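PDB 5GKV: esterase A, which probably hydrolyses ester bonds as a homologue of penicillin-binding proteins with the serine beta-lactamase fold. Local coordinates for residues P228-I233 with A239-P244; S133-E138 with A142-W147; S167-V172 with I316-G321. One frame throughout, in Å; residues are numbered along the deposited sequence.

Contact 1: P228-I233 with A239-P244; sequences PQFGEI and AAFFKP
Phe241 and Phe242, which reach across to Phe230, are bracketed by two backbone atoms, Ala239 O and Lys243 N, that both hydrogen-bond Ser246 OG. No hydrogen bond joins residues 228-233 to 239-244, and most of the 203 Å² buried between them belongs to the three phenylalanines. Phe230 meets two successive phenylalanines in two different geometries. Phe242 brings its edge to the face of Phe230: the planes stand at 73°, the centroids lie 5.1 Å apart, and Phe242 CZ comes within 3.4 Å of Phe230 CD2. This is a T-shaped pair, shifted toward the rim of the Phe230 ring. Phe241 is inclined at 47° to Phe230, neither stacked nor edge-to-face, with Phe230 CE1 3.4 Å from Phe241 CD2 and Phe230 CZ set over the Phe241 face. In Phe230, CG lies anti to the carbonyl carbon (chi1 -77°), which sends the ring from its loop toward the other two. Ile233 adds a looser touch, its CD1 lying 4.2 Å from Phe242 CE2. Val237 of helix 235-241 packs against both Phe230 and Phe242, while Pro171 and Val311 border Phe241. The contact lies near the protein surface, and the three phenylalanines form an aromatic cluster where the loop before helix 235-241 packs around the C-terminal end of that helix.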
ATOM      1  N   PRO A 228       4.048  -8.233 -15.998  1.00 48.30           N
ATOM      2  CA  PRO A 228       2.834  -7.452 -16.246  1.00 46.74           C
ATOM      3  C   PRO A 228       2.942  -6.710 -17.568  1.00 43.88           C
ATOM      4  O   PRO A 228       4.035  -6.360 -18.026  1.00 42.87           O
ATOM      5  CB  PRO A 228       2.777  -6.485 -15.055  1.00 45.17           C
ATOM      6  CG  PRO A 228       4.183  -6.428 -14.535  1.00 46.24           C
ATOM      7  CD  PRO A 228       4.786  -7.770 -14.807  1.00 44.59           C
ATOM      8  N   GLN A 229       1.788  -6.492 -18.192  1.00 41.85           N
ATOM      9  CA  GLN A 229       1.709  -5.819 -19.486  1.00 43.00           C
ATOM     10  C   GLN A 229       1.538  -4.323 -19.243  1.00 41.97           C
ATOM     11  O   GLN A 229       0.442  -3.848 -18.937  1.00 36.37           O
ATOM     12  CB  GLN A 229       0.567  -6.397 -20.321  1.00 48.45           C
ATOM     13  CG  GLN A 229       0.259  -5.643 -21.626  1.00 57.81           C
ATOM     14  CD  GLN A 229       1.477  -5.439 -22.526  1.00 63.16           C
ATOM     15  OE1 GLN A 229       2.379  -6.279 -22.579  1.00 64.05           O
ATOM     16  NE2 GLN A 229       1.507  -4.309 -23.236  1.00 53.97           N
ATOM     17  N   PHE A 230       2.628  -3.575 -19.382  1.00 36.27           N
ATOM     18  CA  PHE A 230       2.557  -2.130 -19.249  1.00 36.44           C
ATOM     19  C   PHE A 230       1.969  -1.503 -20.507  1.00 43.39           C
ATOM     20  O   PHE A 230       1.730  -2.166 -21.521  1.00 42.37           O
ATOM     21  CB  PHE A 230       3.940  -1.555 -18.960  1.00 34.18           C
ATOM     22  CG  PHE A 230       4.377  -1.746 -17.548  1.00 36.84           C
ATOM     23  CD1 PHE A 230       4.050  -0.812 -16.579  1.00 33.16           C
ATOM     24  CD2 PHE A 230       5.085  -2.878 -17.174  1.00 39.12           C
ATOM     25  CE1 PHE A 230       4.435  -0.991 -15.259  1.00 36.29           C
ATOM     26  CE2 PHE A 230       5.476  -3.065 -15.857  1.00 36.89           C
ATOM     27  CZ  PHE A 230       5.152  -2.115 -14.894  1.00 34.29           C
ATOM     28  N   GLY A 231       1.739  -0.199 -20.436  1.00 36.40           N
ATOM     29  CA  GLY A 231       1.234   0.549 -21.568  1.00 35.66           C
ATOM     30  C   GLY A 231       2.343   0.963 -22.512  1.00 39.09           C
ATOM     31  O   GLY A 231       3.388   0.307 -22.618  1.00 34.59           O
ATOM     32  N   GLU A 232       2.117   2.075 -23.203  1.00 38.40           N
ATOM     33  CA  GLU A 232       3.149   2.616 -24.071  1.00 41.92           C
ATOM     34  C   GLU A 232       4.322   3.109 -23.235  1.00 34.61           C
ATOM     35  O   GLU A 232       4.149   3.674 -22.152  1.00 29.15           O
ATOM     36  CB  GLU A 232       2.592   3.747 -24.940  1.00 39.84           C
ATOM     37  CG  GLU A 232       1.299   3.386 -25.700  1.00 45.43           C
ATOM     38  CD  GLU A 232       1.450   2.181 -26.647  1.00 55.91           C
ATOM     39  OE1 GLU A 232       0.411   1.699 -27.169  1.00 57.16           O
ATOM     40  OE2 GLU A 232       2.598   1.722 -26.859  1.00 54.66           O
ATOM     41  N   ILE A 233       5.523   2.848 -23.738  1.00 31.38           N
ATOM     42  CA  ILE A 233       6.740   3.307 -23.091  1.00 35.29           C
ATOM     43  C   ILE A 233       6.811   4.830 -23.154  1.00 33.02           C
ATOM     44  O   ILE A 233       6.402   5.454 -24.145  1.00 28.18           O
ATOM     45  CB  ILE A 233       7.948   2.635 -23.764  1.00 41.03           C
ATOM     46  CG1 ILE A 233       7.839   1.102 -23.643  1.00 43.39           C
ATOM     47  CG2 ILE A 233       9.257   3.151 -23.203  1.00 38.93           C
ATOM     48  CD1 ILE A 233       7.726   0.555 -22.204  1.00 42.46           C
ATOM     49  N   ALA A 239      11.721   5.120 -16.328  1.00 20.08           N
ATOM     50  CA  ALA A 239      12.467   5.359 -15.097  1.00 20.95           C
ATOM     51  C   ALA A 239      11.871   4.576 -13.928  1.00 21.03           C
ATOM     52  O   ALA A 239      12.611   4.072 -13.070  1.00 23.63           O
ATOM     53  CB  ALA A 239      12.503   6.855 -14.786  1.00 21.95           C
ATOM     54  N   ALA A 240      10.538   4.455 -13.883  1.00 19.48           N
ATOM     55  CA  ALA A 240       9.894   3.837 -12.721  1.00 20.74           C
ATOM     56  C   ALA A 240      10.186   2.346 -12.647  1.00 24.92           C
ATOM     57  O   ALA A 240      10.401   1.803 -11.557  1.00 21.29           O
ATOM     58  CB  ALA A 240       8.379   4.057 -12.753  1.00 15.36           C
ATOM     59  N   PHE A 241      10.184   1.657 -13.788  1.00 21.26           N
ATOM     60  CA  PHE A 241      10.168   0.196 -13.764  1.00 27.46           C
ATOM     61  C   PHE A 241      11.264  -0.484 -14.573  1.00 30.28           C
ATOM     62  O   PHE A 241      11.572  -1.643 -14.280  1.00 28.09           O
ATOM     63  CB  PHE A 241       8.808  -0.330 -14.250  1.00 23.99           C
ATOM     64  CG  PHE A 241       7.732  -0.306 -13.190  1.00 23.03           C
ATOM     65  CD1 PHE A 241       7.780  -1.180 -12.113  1.00 27.68           C
ATOM     66  CD2 PHE A 241       6.682   0.598 -13.258  1.00 24.61           C
ATOM     67  CE1 PHE A 241       6.798  -1.158 -11.135  1.00 23.41           C
ATOM     68  CE2 PHE A 241       5.700   0.619 -12.280  1.00 24.40           C
ATOM     69  CZ  PHE A 241       5.760  -0.264 -11.223  1.00 24.66           C
ATOM     70  N   PHE A 242      11.885   0.178 -15.550  1.00 28.28           N
ATOM     71  CA  PHE A 242      12.670  -0.555 -16.536  1.00 28.57           C
ATOM     72  C   PHE A 242      14.158  -0.226 -16.504  1.00 30.51           C
ATOM     73  O   PHE A 242      14.883  -0.576 -17.441  1.00 32.62           O
ATOM     74  CB  PHE A 242      12.083  -0.322 -17.927  1.00 24.66           C
ATOM     75  CG  PHE A 242      10.718  -0.911 -18.096  1.00 33.35           C
ATOM     76  CD1 PHE A 242      10.556  -2.280 -18.269  1.00 39.62           C
ATOM     77  CD2 PHE A 242       9.592  -0.107 -18.081  1.00 38.17           C
ATOM     78  CE1 PHE A 242       9.301  -2.833 -18.420  1.00 41.03           C
ATOM     79  CE2 PHE A 242       8.326  -0.657 -18.234  1.00 35.54           C
ATOM     80  CZ  PHE A 242       8.183  -2.019 -18.399  1.00 41.50           C
ATOM     81  N   LYS A 243      14.635   0.408 -15.450  1.00 26.87           N
ATOM     82  CA  LYS A 243      16.061   0.647 -15.316  1.00 29.29           C
ATOM     83  C   LYS A 243      16.683  -0.422 -14.435  1.00 30.23           C
ATOM     84  O   LYS A 243      15.992  -1.058 -13.632  1.00 29.54           O
ATOM     85  CB  LYS A 243      16.326   2.032 -14.714  1.00 29.22           C
ATOM     86  CG  LYS A 243      15.793   3.183 -15.546  1.00 25.52           C
ATOM     87  CD  LYS A 243      16.427   3.170 -16.933  1.00 34.34           C
ATOM     88  CE  LYS A 243      16.085   4.422 -17.729  1.00 37.39           C
ATOM     89  NZ  LYS A 243      16.751   4.384 -19.065  1.00 39.56           N
ATOM     90  N   PRO A 244      17.991  -0.660 -14.571  1.00 32.53           N
ATOM     91  CA  PRO A 244      18.667  -1.590 -13.646  1.00 36.45           C
ATOM     92  C   PRO A 244      18.548  -1.173 -12.191  1.00 32.87           C
ATOM     93  O   PRO A 244      18.647  -2.027 -11.300  1.00 32.79           O
ATOM     94  CB  PRO A 244      20.131  -1.561 -14.117  1.00 39.46           C
ATOM     95  CG  PRO A 244      20.074  -1.092 -15.529  1.00 36.58           C
ATOM     96  CD  PRO A 244      18.906  -0.138 -15.603  1.00 32.22           C
TER

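Contact 2: S133-E138 with A142-W147; sequences SGFPDE and AIWFDW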
ATOM      1  N   SER A 133       8.782   9.870 -10.848  1.00 18.19           N
ATOM      2  CA  SER A 133       8.328   8.476 -10.862  1.00 19.01           C
ATOM      3  C   SER A 133       9.482   7.490 -10.701  1.00 18.77           C
ATOM      4  O   SER A 133       9.313   6.419 -10.106  1.00 16.98           O
ATOM      5  CB  SER A 133       7.560   8.210 -12.160  1.00 20.41           C
ATOM      6  OG  SER A 133       6.520   9.168 -12.318  1.00 18.32           O
ATOM      7  N   GLY A 134      10.649   7.831 -11.223  1.00 19.24           N
ATOM      8  CA  GLY A 134      11.870   7.073 -11.022  1.00 19.08           C
ATOM      9  C   GLY A 134      13.028   7.962 -11.422  1.00 23.21           C
ATOM     10  O   GLY A 134      12.837   9.082 -11.904  1.00 21.40           O
ATOM     11  N   PHE A 135      14.232   7.466 -11.183  1.00 20.09           N
ATOM     12  CA  PHE A 135      15.429   8.169 -11.629  1.00 22.44           C
ATOM     13  C   PHE A 135      15.700   7.833 -13.095  1.00 24.75           C
ATOM     14  O   PHE A 135      15.912   6.662 -13.421  1.00 23.72           O
ATOM     15  CB  PHE A 135      16.623   7.790 -10.764  1.00 23.21           C
ATOM     16  CG  PHE A 135      16.447   8.104  -9.281  1.00 26.63           C
ATOM     17  CD1 PHE A 135      16.221   9.407  -8.850  1.00 28.85           C
ATOM     18  CD2 PHE A 135      16.535   7.096  -8.331  1.00 26.20           C
ATOM     19  CE1 PHE A 135      16.075   9.697  -7.485  1.00 27.66           C
ATOM     20  CE2 PHE A 135      16.387   7.374  -6.961  1.00 26.73           C
ATOM     21  CZ  PHE A 135      16.156   8.669  -6.545  1.00 26.38           C
ATOM     22  N   PRO A 136      15.693   8.816 -14.009  1.00 27.70           N
ATOM     23  CA  PRO A 136      15.984   8.503 -15.421  1.00 26.53           C
ATOM     24  C   PRO A 136      17.463   8.291 -15.708  1.00 29.55           C
ATOM     25  O   PRO A 136      17.795   7.626 -16.696  1.00 33.07           O
ATOM     26  CB  PRO A 136      15.454   9.732 -16.167  1.00 24.31           C
ATOM     27  CG  PRO A 136      15.703  10.849 -15.202  1.00 27.50           C
ATOM     28  CD  PRO A 136      15.428  10.253 -13.810  1.00 26.81           C
ATOM     29  N   ASP A 137      18.348   8.813 -14.870  1.00 31.71           N
ATOM     30  CA  ASP A 137      19.784   8.833 -15.094  1.00 33.94           C
ATOM     31  C   ASP A 137      20.474   7.707 -14.330  1.00 39.09           C
ATOM     32  O   ASP A 137      19.971   7.208 -13.320  1.00 32.57           O
ATOM     33  CB  ASP A 137      20.357  10.177 -14.652  1.00 40.21           C
ATOM     34  CG  ASP A 137      20.134  10.432 -13.162  1.00 47.19           C
ATOM     35  OD1 ASP A 137      18.961  10.367 -12.711  1.00 40.59           O
ATOM     36  OD2 ASP A 137      21.134  10.664 -12.440  1.00 48.18           O
ATOM     37  N   GLU A 138      21.662   7.338 -14.815  1.00 36.72           N
ATOM     38  CA  GLU A 138      22.427   6.232 -14.246  1.00 41.21           C
ATOM     39  C   GLU A 138      22.517   6.348 -12.727  1.00 35.15           C
ATOM     40  O   GLU A 138      22.858   7.400 -12.190  1.00 38.09           O
ATOM     41  CB  GLU A 138      23.829   6.205 -14.870  1.00 44.05           C
ATOM     42  CG  GLU A 138      24.779   5.200 -14.236  1.00 51.50           C
ATOM     43  CD  GLU A 138      24.680   3.815 -14.861  1.00 50.59           C
ATOM     44  OE1 GLU A 138      24.184   3.725 -16.005  1.00 60.19           O
ATOM     45  OE2 GLU A 138      25.092   2.837 -14.198  1.00 60.62           O
ATOM     46  N   ALA A 142      21.944   0.230  -5.290  1.00 40.32           N
ATOM     47  CA  ALA A 142      21.857   0.133  -3.835  1.00 39.25           C
ATOM     48  C   ALA A 142      21.537   1.466  -3.171  1.00 37.07           C
ATOM     49  O   ALA A 142      21.517   1.534  -1.934  1.00 35.27           O
ATOM     50  CB  ALA A 142      23.161  -0.429  -3.256  1.00 37.74           C
ATOM     51  N   ILE A 143      21.292   2.523  -3.957  1.00 33.75           N
ATOM     52  CA  ILE A 143      21.004   3.830  -3.370  1.00 31.62           C
ATOM     53  C   ILE A 143      19.804   3.740  -2.447  1.00 31.67           C
ATOM     54  O   ILE A 143      19.755   4.420  -1.414  1.00 31.17           O
ATOM     55  CB  ILE A 143      20.787   4.899  -4.467  1.00 31.77           C
ATOM     56  CG1 ILE A 143      20.708   6.292  -3.840  1.00 32.09           C
ATOM     57  CG2 ILE A 143      19.528   4.605  -5.265  1.00 29.19           C
ATOM     58  CD1 ILE A 143      20.602   7.428  -4.850  1.00 35.39           C
ATOM     59  N   TRP A 144      18.847   2.861  -2.775  1.00 27.22           N
ATOM     60  CA  TRP A 144      17.606   2.759  -2.016  1.00 30.09           C
ATOM     61  C   TRP A 144      17.856   2.375  -0.558  1.00 33.37           C
ATOM     62  O   TRP A 144      17.033   2.685   0.307  1.00 29.26           O
ATOM     63  CB  TRP A 144      16.672   1.744  -2.681  1.00 31.45           C
ATOM     64  CG  TRP A 144      16.406   1.988  -4.167  1.00 30.04           C
ATOM     65  CD1 TRP A 144      16.867   1.243  -5.221  1.00 29.93           C
ATOM     66  CD2 TRP A 144      15.616   3.044  -4.739  1.00 27.29           C
ATOM     67  NE1 TRP A 144      16.407   1.765  -6.410  1.00 31.08           N
ATOM     68  CE2 TRP A 144      15.639   2.872  -6.142  1.00 29.22           C
ATOM     69  CE3 TRP A 144      14.890   4.116  -4.200  1.00 25.94           C
ATOM     70  CZ2 TRP A 144      14.959   3.731  -7.012  1.00 25.94           C
ATOM     71  CZ3 TRP A 144      14.221   4.976  -5.069  1.00 24.59           C
ATOM     72  CH2 TRP A 144      14.261   4.775  -6.460  1.00 24.48           C
ATOM     73  N   PHE A 145      18.978   1.707  -0.263  1.00 32.92           N
ATOM     74  CA  PHE A 145      19.320   1.355   1.114  1.00 35.12           C
ATOM     75  C   PHE A 145      19.990   2.491   1.879  1.00 39.56           C
ATOM     76  O   PHE A 145      20.313   2.320   3.060  1.00 43.12           O
ATOM     77  CB  PHE A 145      20.223   0.120   1.133  1.00 36.64           C
ATOM     78  CG  PHE A 145      19.546  -1.116   0.639  1.00 41.29           C
ATOM     79  CD1 PHE A 145      18.704  -1.840   1.473  1.00 42.06           C
ATOM     80  CD2 PHE A 145      19.729  -1.549  -0.666  1.00 43.33           C
ATOM     81  CE1 PHE A 145      18.068  -2.976   1.019  1.00 41.49           C
ATOM     82  CE2 PHE A 145      19.097  -2.693  -1.125  1.00 46.95           C
ATOM     83  CZ  PHE A 145      18.266  -3.406  -0.283  1.00 42.25           C
ATOM     84  N   ASP A 146      20.200   3.636   1.240  1.00 34.49           N
ATOM     85  CA  ASP A 146      20.775   4.819   1.862  1.00 33.77           C
ATOM     86  C   ASP A 146      19.693   5.894   1.826  1.00 32.74           C
ATOM     87  O   ASP A 146      19.596   6.638   0.846  1.00 31.10           O
ATOM     88  CB  ASP A 146      22.048   5.254   1.123  1.00 36.71           C
ATOM     89  CG  ASP A 146      22.702   6.483   1.734  1.00 36.24           C
ATOM     90  OD1 ASP A 146      22.047   7.234   2.493  1.00 37.85           O
ATOM     91  OD2 ASP A 146      23.890   6.711   1.435  1.00 43.29           O
ATOM     92  N   TRP A 147      18.899   5.970   2.900  1.00 31.74           N
ATOM     93  CA  TRP A 147      17.773   6.901   2.958  1.00 29.91           C
ATOM     94  C   TRP A 147      18.183   8.310   2.543  1.00 33.09           C
ATOM     95  O   TRP A 147      17.543   8.929   1.684  1.00 28.31           O
ATOM     96  CB  TRP A 147      17.171   6.929   4.364  1.00 30.51           C
ATOM     97  CG  TRP A 147      15.939   7.768   4.423  1.00 26.25           C
ATOM     98  CD1 TRP A 147      15.858   9.102   4.725  1.00 26.81           C
ATOM     99  CD2 TRP A 147      14.607   7.337   4.140  1.00 23.41           C
ATOM    100  NE1 TRP A 147      14.548   9.519   4.661  1.00 25.06           N
ATOM    101  CE2 TRP A 147      13.763   8.454   4.294  1.00 25.10           C
ATOM    102  CE3 TRP A 147      14.046   6.109   3.764  1.00 23.02           C
ATOM    103  CZ2 TRP A 147      12.385   8.383   4.082  1.00 22.89           C
ATOM    104  CZ3 TRP A 147      12.679   6.033   3.560  1.00 21.14           C
ATOM    105  CH2 TRP A 147      11.858   7.166   3.725  1.00 21.91           C
TER
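This is a buried, purely apolar aromatic contact inside the loop that connects helix 122-126 to helix 147-156, and it rests on one pair, Phe135 and Trp144. The two side chains approach from opposite directions and meet at their outer ends: Phe135 CE2 lies 3.4 Å from Trp144 CH2, and Phe135 CD2 is 3.7 Å from the same atom. The planes of the phenyl ring and the six-membered indole ring differ by 28°, yet with centroids 5.2 Å apart they are slid so far that little of one covers the other. Trp144 CG is anti to the carbonyl carbon (chi1 -53°), and the long indole thereby carries its benzo end to Phe135, although the CB of Trp144 does not itself aim that way. Ile143 CG2 lies over one indole face, toward the rim. The backbone bearing Trp144 is coiled as a 3-10 turn, with Phe145 N bonded to Ala142 O (3.0 Å) and Asp146 N to Ile143 O (2.8 Å). Asp146 then caps helix 147-156 through Ala149 N, while Lys153 and Leu154 of that helix pack on Phe135. Polar groups of both partners turn to a third residue, Trp245. The chemistry therefore implies a division of labour: dispersion between the ring ends joins the pair directly, the bond to Trp245 O satisfies the buried Trp144 NE1 and helps set the indole's orientation, and Trp245 NE1 in turn bonds the backbone O of Phe135.

Contact 3: S167-V172 with I316-G321; sequences SGYHPV and ISWGAG
Trp318, closing strand 315-318, presents its pyrrole edge to Ser167, while the rim of its benzo ring passes that of Tyr169, probably the counterpart of the tyrosine of the class C beta-lactamase Tyr-x-Asn motif, although Pro171 stands where that motif has Asn. Ser167 OG lies at the indole edge, in its plane, 3.2 Å from Trp318 NE1. The planes of Tyr169 and the six-membered indole ring are nearly parallel (3°) but displaced, and the rings meet rim to rim with centroids 5.9 Å apart; Tyr169 CD1 is 3.7 Å from Trp318 CZ2. Ile316 CG2 packs over one face of the indole, and the His128 ring meets both aromatic rings. Farther out, Asp309 positions the loop with its two oxygens, OD1 bonding Ser167 OG and OD2 bonding Tyr169 N. With CG anti to the backbone N (chi1 179°), Tyr169 extends its hydroxyl to Lys83 NZ, which also bonds Pro171 O. Its side chain also touches Ser80, and Ser80 and Lys83 form the family's Ser-x-x-Lys sequence, consistent with an active-site wall. The strand itself pairs with 305-306. One water bridges loop and strand, donating to Ser167 OG at 2.7 Å and to Ile316 O at 3.0 Å.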
ATOM      1  N   SER A 167      -1.226  11.881 -13.683  1.00 20.41           N
ATOM      2  CA  SER A 167      -0.435  11.209 -12.661  1.00 17.74           C
ATOM      3  C   SER A 167       0.521  10.223 -13.324  1.00 19.80           C
ATOM      4  O   SER A 167       0.245   9.675 -14.399  1.00 18.91           O
ATOM      5  CB  SER A 167      -1.343  10.486 -11.649  1.00 20.10           C
ATOM      6  OG  SER A 167      -2.147   9.514 -12.306  1.00 20.78           O
ATOM      7  N   GLY A 168       1.689  10.061 -12.712  1.00 16.80           N
ATOM      8  CA  GLY A 168       2.659   9.078 -13.156  1.00 18.25           C
ATOM      9  C   GLY A 168       3.178   8.324 -11.950  1.00 17.13           C
ATOM     10  O   GLY A 168       4.108   8.767 -11.270  1.00 16.44           O
ATOM     11  N   TYR A 169       2.552   7.189 -11.681  1.00 17.34           N
ATOM     12  CA  TYR A 169       2.773   6.441 -10.449  1.00 17.85           C
ATOM     13  C   TYR A 169       4.255   6.295 -10.122  1.00 16.10           C
ATOM     14  O   TYR A 169       5.059   5.930 -10.980  1.00 18.76           O
ATOM     15  CB  TYR A 169       2.119   5.074 -10.605  1.00 16.31           C
ATOM     16  CG  TYR A 169       2.271   4.153  -9.413  1.00 17.66           C
ATOM     17  CD1 TYR A 169       1.641   4.438  -8.206  1.00 18.51           C
ATOM     18  CD2 TYR A 169       2.994   2.965  -9.516  1.00 20.29           C
ATOM     19  CE1 TYR A 169       1.754   3.566  -7.110  1.00 19.38           C
ATOM     20  CE2 TYR A 169       3.102   2.090  -8.440  1.00 21.29           C
ATOM     21  CZ  TYR A 169       2.486   2.403  -7.248  1.00 19.59           C
ATOM     22  OH  TYR A 169       2.603   1.531  -6.201  1.00 18.38           O
ATOM     23  N   HIS A 170       4.614   6.619  -8.875  1.00 17.10           N
ATOM     24  CA  HIS A 170       5.961   6.535  -8.323  1.00 16.87           C
ATOM     25  C   HIS A 170       6.090   5.235  -7.527  1.00 19.14           C
ATOM     26  O   HIS A 170       5.801   5.244  -6.323  1.00 17.74           O
ATOM     27  CB  HIS A 170       6.244   7.703  -7.372  1.00 15.58           C
ATOM     28  CG  HIS A 170       6.238   9.069  -8.004  1.00 15.93           C
ATOM     29  ND1 HIS A 170       5.345   9.452  -8.983  1.00 17.56           N
ATOM     30  CD2 HIS A 170       6.995  10.163  -7.741  1.00 15.69           C
ATOM     31  CE1 HIS A 170       5.570  10.713  -9.313  1.00 16.33           C
ATOM     32  NE2 HIS A 170       6.562  11.168  -8.568  1.00 18.02           N
ATOM     33  N   PRO A 171       6.510   4.111  -8.122  1.00 19.00           N
ATOM     34  CA  PRO A 171       6.414   2.835  -7.378  1.00 17.13           C
ATOM     35  C   PRO A 171       7.360   2.735  -6.185  1.00 18.19           C
ATOM     36  O   PRO A 171       7.000   2.105  -5.186  1.00 20.76           O
ATOM     37  CB  PRO A 171       6.728   1.774  -8.443  1.00 18.30           C
ATOM     38  CG  PRO A 171       7.535   2.488  -9.469  1.00 21.05           C
ATOM     39  CD  PRO A 171       7.008   3.911  -9.494  1.00 16.59           C
ATOM     40  N   VAL A 172       8.551   3.317  -6.249  1.00 17.67           N
ATOM     41  CA  VAL A 172       9.516   3.258  -5.156  1.00 18.31           C
ATOM     42  C   VAL A 172       9.735   4.631  -4.523  1.00 19.76           C
ATOM     43  O   VAL A 172       9.733   4.771  -3.297  1.00 18.65           O
ATOM     44  CB  VAL A 172      10.853   2.651  -5.637  1.00 19.16           C
ATOM     45  CG1 VAL A 172      11.793   2.453  -4.455  1.00 22.86           C
ATOM     46  CG2 VAL A 172      10.613   1.338  -6.403  1.00 18.73           C
ATOM     47  N   ILE A 316      -6.930   5.975 -13.277  1.00 22.07           N
ATOM     48  CA  ILE A 316      -6.867   5.973 -11.817  1.00 21.22           C
ATOM     49  C   ILE A 316      -7.387   7.300 -11.286  1.00 23.42           C
ATOM     50  O   ILE A 316      -7.083   8.371 -11.830  1.00 21.84           O
ATOM     51  CB  ILE A 316      -5.431   5.705 -11.301  1.00 18.39           C
ATOM     52  CG1 ILE A 316      -4.938   4.348 -11.808  1.00 21.69           C
ATOM     53  CG2 ILE A 316      -5.362   5.796  -9.751  1.00 17.58           C
ATOM     54  CD1 ILE A 316      -3.463   4.059 -11.487  1.00 26.23           C
ATOM     55  N   SER A 317      -8.188   7.218 -10.226  1.00 21.08           N
ATOM     56  CA  SER A 317      -8.584   8.364  -9.420  1.00 17.96           C
ATOM     57  C   SER A 317      -7.733   8.317  -8.154  1.00 21.03           C
ATOM     58  O   SER A 317      -7.841   7.373  -7.365  1.00 18.43           O
ATOM     59  CB  SER A 317     -10.076   8.301  -9.095  1.00 19.90           C
ATOM     60  OG  SER A 317     -10.478   9.296  -8.158  1.00 18.63           O
ATOM     61  N   TRP A 318      -6.871   9.313  -7.977  1.00 17.99           N
ATOM     62  CA  TRP A 318      -5.961   9.376  -6.834  1.00 18.58           C
ATOM     63  C   TRP A 318      -6.490  10.332  -5.775  1.00 18.78           C
ATOM     64  O   TRP A 318      -6.843  11.476  -6.093  1.00 19.99           O
ATOM     65  CB  TRP A 318      -4.573   9.853  -7.265  1.00 20.27           C
ATOM     66  CG  TRP A 318      -3.742   8.856  -8.012  1.00 19.51           C
ATOM     67  CD1 TRP A 318      -3.363   8.921  -9.325  1.00 18.63           C
ATOM     68  CD2 TRP A 318      -3.149   7.666  -7.476  1.00 15.96           C
ATOM     69  NE1 TRP A 318      -2.582   7.837  -9.640  1.00 20.18           N
ATOM     70  CE2 TRP A 318      -2.436   7.050  -8.521  1.00 18.71           C
ATOM     71  CE3 TRP A 318      -3.158   7.059  -6.205  1.00 16.95           C
ATOM     72  CZ2 TRP A 318      -1.744   5.851  -8.348  1.00 19.39           C
ATOM     73  CZ3 TRP A 318      -2.472   5.867  -6.033  1.00 17.23           C
ATOM     74  CH2 TRP A 318      -1.769   5.276  -7.096  1.00 20.04           C
ATOM     75  N   GLY A 319      -6.524   9.865  -4.524  1.00 15.90           N
ATOM     76  CA  GLY A 319      -6.524  10.724  -3.361  1.00 18.65           C
ATOM     77  C   GLY A 319      -5.102  11.080  -2.969  1.00 17.94           C
ATOM     78  O   GLY A 319      -4.169  10.993  -3.769  1.00 16.47           O
ATOM     79  N   ALA A 320      -4.932  11.472  -1.704  1.00 18.00           N
ATOM     80  CA  ALA A 320      -3.608  11.850  -1.194  1.00 17.51           C
ATOM     81  C   ALA A 320      -2.834  10.596  -0.767  1.00 20.19           C
ATOM     82  O   ALA A 320      -2.602  10.325   0.417  1.00 17.96           O
ATOM     83  CB  ALA A 320      -3.739  12.853  -0.053  1.00 17.92           C
ATOM     84  N   GLY A 321      -2.401   9.838  -1.781  1.00 16.75           N
ATOM     85  CA  GLY A 321      -1.692   8.588  -1.602  1.00 13.72           C
ATOM     86  C   GLY A 321      -2.559   7.344  -1.651  1.00 17.67           C
ATOM     87  O   GLY A 321      -2.056   6.267  -1.995  1.00 19.08           O
TER
HETATM   88  O   HOH W   1      -4.783  10.178 -12.346  1.00 21.72           O

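From the N terminus, contact 2 comes first and is complete in itself: 133-138 meets 142-147 across a short loop that leads into helix 147-156. Contact 3 then opens at 167-172 and closes only at 316-321, spanning 143 residues. Contact 1, the local closure of 228-233 on 239-244 around helix 235-241, falls wholly within that span, and no contact crosses another. In space all three adjoin. Ser133 OG probably hydrogen-bonds Gly168 O (2.7 Å), Trp144 packs on Val172, and Pro171 packs on Ala240 and Phe241, while Ala239 CB rests on Gly134. Segment 167-172 thus touches both local loops and joins them to strand 315-318.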